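Long-range contact in catalase (Corynebacterium glutamicum, PDB 4B7H), which is a haem catalase that breaks hydrogen peroxide down to water and oxygen, binds NADPH, and is inhibited by nitric oxide: residues Phe320-Asn332 and Gln356-Asn370. Sequence-based numbering, arbitrary orientation.
Sequences FAQIEQIALDPGN and QRYRIGANYRDLPVN. Unlike the reference sequence in segment 320-332: I326 (reference Leu). With HEM (protoporphyrin IX containing Fe), chain E.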
# COMPACT_ATOMS: atom_id res chain seq x y z
N PHE A 320 5.02 -17.03 -9.58
CA PHE A 320 4.66 -15.87 -8.77
C PHE A 320 3.20 -15.95 -8.34
O PHE A 320 2.87 -15.76 -7.16
CB PHE A 320 4.91 -14.57 -9.53
CG PHE A 320 4.51 -13.34 -8.76
CD1 PHE A 320 5.42 -12.71 -7.92
CD2 PHE A 320 3.23 -12.82 -8.86
CE1 PHE A 320 5.07 -11.57 -7.20
CE2 PHE A 320 2.86 -11.68 -8.15
CZ PHE A 320 3.78 -11.06 -7.31
N ALA A 321 2.31 -16.22 -9.29
CA ALA A 321 0.88 -16.15 -9.00
C ALA A 321 0.43 -17.21 -8.01
O ALA A 321 -0.50 -16.97 -7.23
CB ALA A 321 0.06 -16.24 -10.28
N GLN A 322 1.06 -18.39 -8.05
CA GLN A 322 0.59 -19.55 -7.30
C GLN A 322 1.46 -19.97 -6.12
O GLN A 322 0.98 -20.66 -5.22
CB GLN A 322 0.38 -20.73 -8.25
CG GLN A 322 -0.69 -20.45 -9.28
CD GLN A 322 -0.79 -21.53 -10.32
OE1 GLN A 322 0.21 -22.03 -10.81
NE2 GLN A 322 -2.02 -21.90 -10.66
N ILE A 323 2.73 -19.58 -6.13
CA ILE A 323 3.66 -19.91 -5.05
C ILE A 323 4.04 -18.66 -4.26
O ILE A 323 3.86 -18.62 -3.04
CB ILE A 323 4.93 -20.64 -5.56
CG1 ILE A 323 4.55 -21.91 -6.32
CG2 ILE A 323 5.86 -20.95 -4.39
CD1 ILE A 323 3.77 -22.93 -5.50
N GLU A 324 4.52 -17.62 -4.93
CA GLU A 324 4.87 -16.40 -4.19
C GLU A 324 3.65 -15.85 -3.45
O GLU A 324 3.76 -15.42 -2.30
CB GLU A 324 5.50 -15.33 -5.08
CG GLU A 324 5.90 -14.05 -4.32
CD GLU A 324 7.03 -14.25 -3.32
OE1 GLU A 324 7.81 -15.23 -3.45
OE2 GLU A 324 7.15 -13.43 -2.37
N GLN A 325 2.48 -15.91 -4.10
CA GLN A 325 1.24 -15.37 -3.55
C GLN A 325 0.42 -16.36 -2.70
O GLN A 325 -0.63 -15.98 -2.17
CB GLN A 325 0.33 -14.85 -4.66
CG GLN A 325 0.88 -13.65 -5.39
CD GLN A 325 -0.13 -13.01 -6.32
OE1 GLN A 325 -0.21 -11.78 -6.40
NE2 GLN A 325 -0.90 -13.84 -7.04
N ILE A 326 0.85 -17.61 -2.58
CA ILE A 326 0.14 -18.49 -1.66
C ILE A 326 0.29 -17.93 -0.25
O ILE A 326 1.30 -17.32 0.09
CB ILE A 326 0.58 -19.98 -1.77
CG1 ILE A 326 -0.53 -20.90 -1.28
CG2 ILE A 326 1.90 -20.26 -1.03
CD1 ILE A 326 -0.31 -22.37 -1.60
N ALA A 327 -0.77 -18.10 0.55
CA ALA A 327 -0.80 -17.55 1.89
C ALA A 327 -1.02 -18.69 2.86
O ALA A 327 -2.15 -18.97 3.28
CB ALA A 327 -1.92 -16.51 2.01
N LEU A 328 0.05 -19.41 3.18
CA LEU A 328 -0.06 -20.58 4.04
C LEU A 328 -0.12 -20.12 5.49
O LEU A 328 0.62 -19.22 5.89
CB LEU A 328 1.11 -21.53 3.78
CG LEU A 328 1.02 -22.17 2.38
CD1 LEU A 328 2.37 -22.66 1.87
CD2 LEU A 328 0.01 -23.33 2.37
N ASP A 329 -1.01 -20.71 6.28
CA ASP A 329 -1.36 -20.14 7.58
C ASP A 329 -1.81 -21.24 8.54
O ASP A 329 -2.79 -21.94 8.27
CB ASP A 329 -2.49 -19.12 7.32
CG ASP A 329 -3.07 -18.51 8.57
OD1 ASP A 329 -2.56 -18.74 9.69
OD2 ASP A 329 -4.06 -17.75 8.43
N PRO A 330 -1.10 -21.41 9.68
CA PRO A 330 -1.48 -22.48 10.61
C PRO A 330 -2.86 -22.26 11.22
O PRO A 330 -3.46 -23.19 11.75
CB PRO A 330 -0.38 -22.43 11.68
CG PRO A 330 0.18 -21.06 11.60
CD PRO A 330 0.07 -20.65 10.15
N GLY A 331 -3.36 -21.03 11.14
CA GLY A 331 -4.71 -20.73 11.60
C GLY A 331 -5.80 -21.27 10.69
O GLY A 331 -6.98 -21.24 11.04
N ASN A 332 -5.40 -21.75 9.51
CA ASN A 332 -6.33 -22.43 8.62
C ASN A 332 -6.60 -23.84 9.13
O ASN A 332 -6.10 -24.83 8.57
CB ASN A 332 -5.79 -22.45 7.19
CG ASN A 332 -5.92 -21.11 6.51
OD1 ASN A 332 -6.77 -20.28 6.88
ND2 ASN A 332 -5.11 -20.89 5.48
N GLN A 356 0.09 -11.53 5.86
CA GLN A 356 -0.47 -11.71 4.52
C GLN A 356 -1.38 -10.56 4.10
O GLN A 356 -1.38 -10.17 2.93
CB GLN A 356 -1.17 -13.07 4.45
CG GLN A 356 -0.15 -14.21 4.43
CD GLN A 356 -0.66 -15.50 5.05
OE1 GLN A 356 -1.82 -15.61 5.45
NE2 GLN A 356 0.24 -16.49 5.12
N ARG A 357 -2.12 -10.00 5.06
CA ARG A 357 -2.94 -8.82 4.78
C ARG A 357 -2.06 -7.68 4.25
O ARG A 357 -2.51 -6.90 3.41
CB ARG A 357 -3.68 -8.39 6.04
CG ARG A 357 -4.80 -9.34 6.44
CD ARG A 357 -5.31 -9.11 7.87
NE ARG A 357 -6.16 -10.24 8.25
CZ ARG A 357 -6.06 -10.92 9.39
NH1 ARG A 357 -5.20 -10.56 10.33
NH2 ARG A 357 -6.86 -11.96 9.59
N TYR A 358 -0.83 -7.57 4.75
CA TYR A 358 0.12 -6.55 4.29
C TYR A 358 0.87 -6.97 3.02
O TYR A 358 0.95 -6.21 2.04
CB TYR A 358 1.14 -6.26 5.39
CG TYR A 358 2.36 -5.51 4.91
CD1 TYR A 358 2.27 -4.18 4.52
CD2 TYR A 358 3.61 -6.13 4.81
CE1 TYR A 358 3.37 -3.49 4.07
CE2 TYR A 358 4.72 -5.44 4.36
CZ TYR A 358 4.59 -4.12 3.98
OH TYR A 358 5.67 -3.40 3.53
N ARG A 359 1.45 -8.16 3.06
CA ARG A 359 2.35 -8.67 2.03
C ARG A 359 1.64 -8.82 0.69
O ARG A 359 2.21 -8.55 -0.36
CB ARG A 359 2.91 -10.02 2.50
CG ARG A 359 3.75 -10.72 1.48
CD ARG A 359 4.45 -11.92 2.05
NE ARG A 359 3.62 -13.11 2.29
CZ ARG A 359 3.18 -13.93 1.34
NH1 ARG A 359 3.40 -13.66 0.06
NH2 ARG A 359 2.48 -15.02 1.69
N ILE A 360 0.40 -9.29 0.75
CA ILE A 360 -0.40 -9.55 -0.44
C ILE A 360 -1.49 -8.49 -0.58
O ILE A 360 -1.52 -7.77 -1.57
CB ILE A 360 -1.02 -10.95 -0.41
CG1 ILE A 360 0.05 -12.02 -0.18
CG2 ILE A 360 -1.77 -11.21 -1.71
CD1 ILE A 360 -0.52 -13.39 0.20
N GLY A 361 -2.36 -8.37 0.43
CA GLY A 361 -3.42 -7.38 0.42
C GLY A 361 -4.60 -7.86 1.24
O GLY A 361 -4.70 -9.05 1.56
N ALA A 362 -5.50 -6.94 1.57
CA ALA A 362 -6.67 -7.27 2.38
C ALA A 362 -7.48 -8.43 1.81
O ALA A 362 -8.07 -9.21 2.55
CB ALA A 362 -7.55 -6.05 2.57
N ASN A 363 -7.49 -8.54 0.48
CA ASN A 363 -8.31 -9.54 -0.17
C ASN A 363 -7.54 -10.73 -0.71
O ASN A 363 -7.99 -11.40 -1.64
CB ASN A 363 -9.19 -8.88 -1.24
CG ASN A 363 -10.38 -8.17 -0.62
OD1 ASN A 363 -11.02 -8.73 0.26
ND2 ASN A 363 -10.66 -6.94 -1.05
N TYR A 364 -6.41 -11.03 -0.07
CA TYR A 364 -5.55 -12.12 -0.48
C TYR A 364 -6.26 -13.47 -0.52
O TYR A 364 -5.88 -14.35 -1.29
CB TYR A 364 -4.33 -12.22 0.43
CG TYR A 364 -4.59 -12.75 1.83
CD1 TYR A 364 -4.98 -11.90 2.86
CD2 TYR A 364 -4.43 -14.11 2.13
CE1 TYR A 364 -5.21 -12.38 4.15
CE2 TYR A 364 -4.66 -14.60 3.41
CZ TYR A 364 -5.05 -13.73 4.41
OH TYR A 364 -5.26 -14.22 5.68
N ARG A 365 -7.30 -13.63 0.31
CA ARG A 365 -8.02 -14.90 0.39
C ARG A 365 -8.77 -15.21 -0.90
O ARG A 365 -9.14 -16.36 -1.13
CB ARG A 365 -9.04 -14.89 1.52
CG ARG A 365 -8.46 -14.77 2.92
CD ARG A 365 -8.05 -16.08 3.48
NE ARG A 365 -7.77 -15.96 4.91
CZ ARG A 365 -7.51 -17.00 5.69
NH1 ARG A 365 -7.51 -18.22 5.18
NH2 ARG A 365 -7.25 -16.82 6.98
N ASP A 366 -8.99 -14.19 -1.72
CA ASP A 366 -9.77 -14.34 -2.95
C ASP A 366 -8.91 -14.76 -4.15
O ASP A 366 -9.44 -15.10 -5.21
CB ASP A 366 -10.53 -13.05 -3.25
CG ASP A 366 -11.60 -12.74 -2.21
OD1 ASP A 366 -12.16 -13.68 -1.62
OD2 ASP A 366 -11.88 -11.54 -1.98
N LEU A 367 -7.59 -14.70 -4.01
CA LEU A 367 -6.73 -15.11 -5.12
C LEU A 367 -6.93 -16.60 -5.39
O LEU A 367 -7.17 -17.38 -4.46
CB LEU A 367 -5.26 -14.85 -4.81
CG LEU A 367 -4.87 -13.39 -4.65
CD1 LEU A 367 -3.42 -13.32 -4.23
CD2 LEU A 367 -5.09 -12.62 -5.95
N PRO A 368 -6.84 -17.00 -6.66
CA PRO A 368 -7.09 -18.40 -7.04
C PRO A 368 -6.46 -19.46 -6.12
O PRO A 368 -7.17 -20.39 -5.71
CB PRO A 368 -6.51 -18.46 -8.45
CG PRO A 368 -6.86 -17.09 -9.01
CD PRO A 368 -6.63 -16.14 -7.85
N VAL A 369 -5.18 -19.34 -5.77
CA VAL A 369 -4.53 -20.39 -4.99
C VAL A 369 -4.99 -20.39 -3.52
O VAL A 369 -4.83 -21.39 -2.81
CB VAL A 369 -2.99 -20.28 -5.11
CG1 VAL A 369 -2.46 -19.12 -4.29
CG2 VAL A 369 -2.32 -21.55 -4.68
N ASN A 370 -5.58 -19.29 -3.07
CA ASN A 370 -5.99 -19.17 -1.67
C ASN A 370 -7.47 -19.46 -1.40
O ASN A 370 -7.87 -19.64 -0.25
CB ASN A 370 -5.60 -17.81 -1.12
CG ASN A 370 -4.10 -17.64 -1.05
OD1 ASN A 370 -3.38 -18.59 -0.71
ND2 ASN A 370 -3.60 -16.45 -1.41
CHA HEM E . 6.63 -18.17 7.54
CHB HEM E . 5.53 -16.23 11.85
CHC HEM E . 7.42 -20.13 14.01
CHD HEM E . 7.03 -22.47 9.82
C1A HEM E . 6.18 -17.30 8.51
C2A HEM E . 5.54 -16.03 8.28
C3A HEM E . 5.23 -15.51 9.47
C4A HEM E . 5.67 -16.43 10.50
CMA HEM E . 4.53 -14.18 9.79
CAA HEM E . 5.26 -15.42 6.88
CBA HEM E . 3.92 -15.92 6.37
CGA HEM E . 3.49 -15.23 5.11
O1A HEM E . 2.90 -15.93 4.25
O2A HEM E . 3.70 -14.01 4.94
C1B HEM E . 5.97 -17.10 12.83
C2B HEM E . 5.93 -16.87 14.25
C3B HEM E . 6.48 -17.95 14.85
C4B HEM E . 6.85 -18.88 13.81
CMB HEM E . 5.37 -15.59 14.90
CAB HEM E . 6.68 -18.26 16.34
CBB HEM E . 5.89 -17.76 17.29
C1C HEM E . 7.32 -21.17 13.10
C2C HEM E . 7.29 -22.59 13.38
C3C HEM E . 7.18 -23.23 12.20
C4C HEM E . 7.11 -22.22 11.16
CMC HEM E . 7.40 -23.22 14.79
CAC HEM E . 7.06 -24.74 11.89
CBC HEM E . 6.52 -25.62 12.75
C1D HEM E . 6.96 -21.52 8.84
C2D HEM E . 6.98 -21.85 7.45
C3D HEM E . 6.86 -20.53 6.73
C4D HEM E . 6.76 -19.52 7.75
CMD HEM E . 7.11 -23.23 6.82
CAD HEM E . 6.81 -20.35 5.22
CBD HEM E . 5.41 -20.73 4.74
CGD HEM E . 5.46 -20.64 3.24
O1D HEM E . 4.77 -19.76 2.65
O2D HEM E . 6.22 -21.43 2.62
NA HEM E . 6.24 -17.53 9.88
NB HEM E . 6.54 -18.33 12.58
NC HEM E . 7.20 -20.97 11.73
ND HEM E . 6.84 -20.15 8.99
FE HEM E . 6.76 -19.24 10.79
O HOH W 1 -3.32 -17.42 -7.17
O HOH W 2 5.08 -11.85 -1.37
O HOH W 3 -4.23 -16.62 5.99
O HOH W 4 -7.30 -18.78 9.10
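A327 sits at the tight middle of the contact: its CB lies 3.4 Å from CD of Q356 and 3.5 Å from CD2 of the Y364 ring, with CD1 of I360 also against it. One face of that ring has CB of Q356 over its centre; the other carries CG of R365. N370 holds the backbone of Q325 to A327 with both ends of its amide, OD1 accepting from N of A327 (2.9 Å) and ND2 giving to O of Q325. I326 and V369 cross at about a right angle, CD1 on CG2. R359, its CG anti to the backbone N (chi1 175°), spreads its guanidinium between carbonyls and haem: NH1 reaches O of E324, NH2 takes O of I326 in its plane, and CD1 of I360 lies over one face, toward its rim. The flanks are looser and buried, with water between side chains. One water joins OE2 of E324 to NH1 of R359; another links OD2 of D329, OE1 of Q356 and OH of Y364. NH1 of R365 meets OD1 of N332 almost straight (2.8 Å, 172°), but the salt bridge from NH2 to OD2 of D329 is long, the oxygen well out of the guanidinium plane; E54 of the second subunit is a further partner. NE2 of Q356 bonds O of L328 and haem O1A, while NE and NH2 of R359 hold O2A and O1A, part of the propionate-binding wall of the catalase haem pocket.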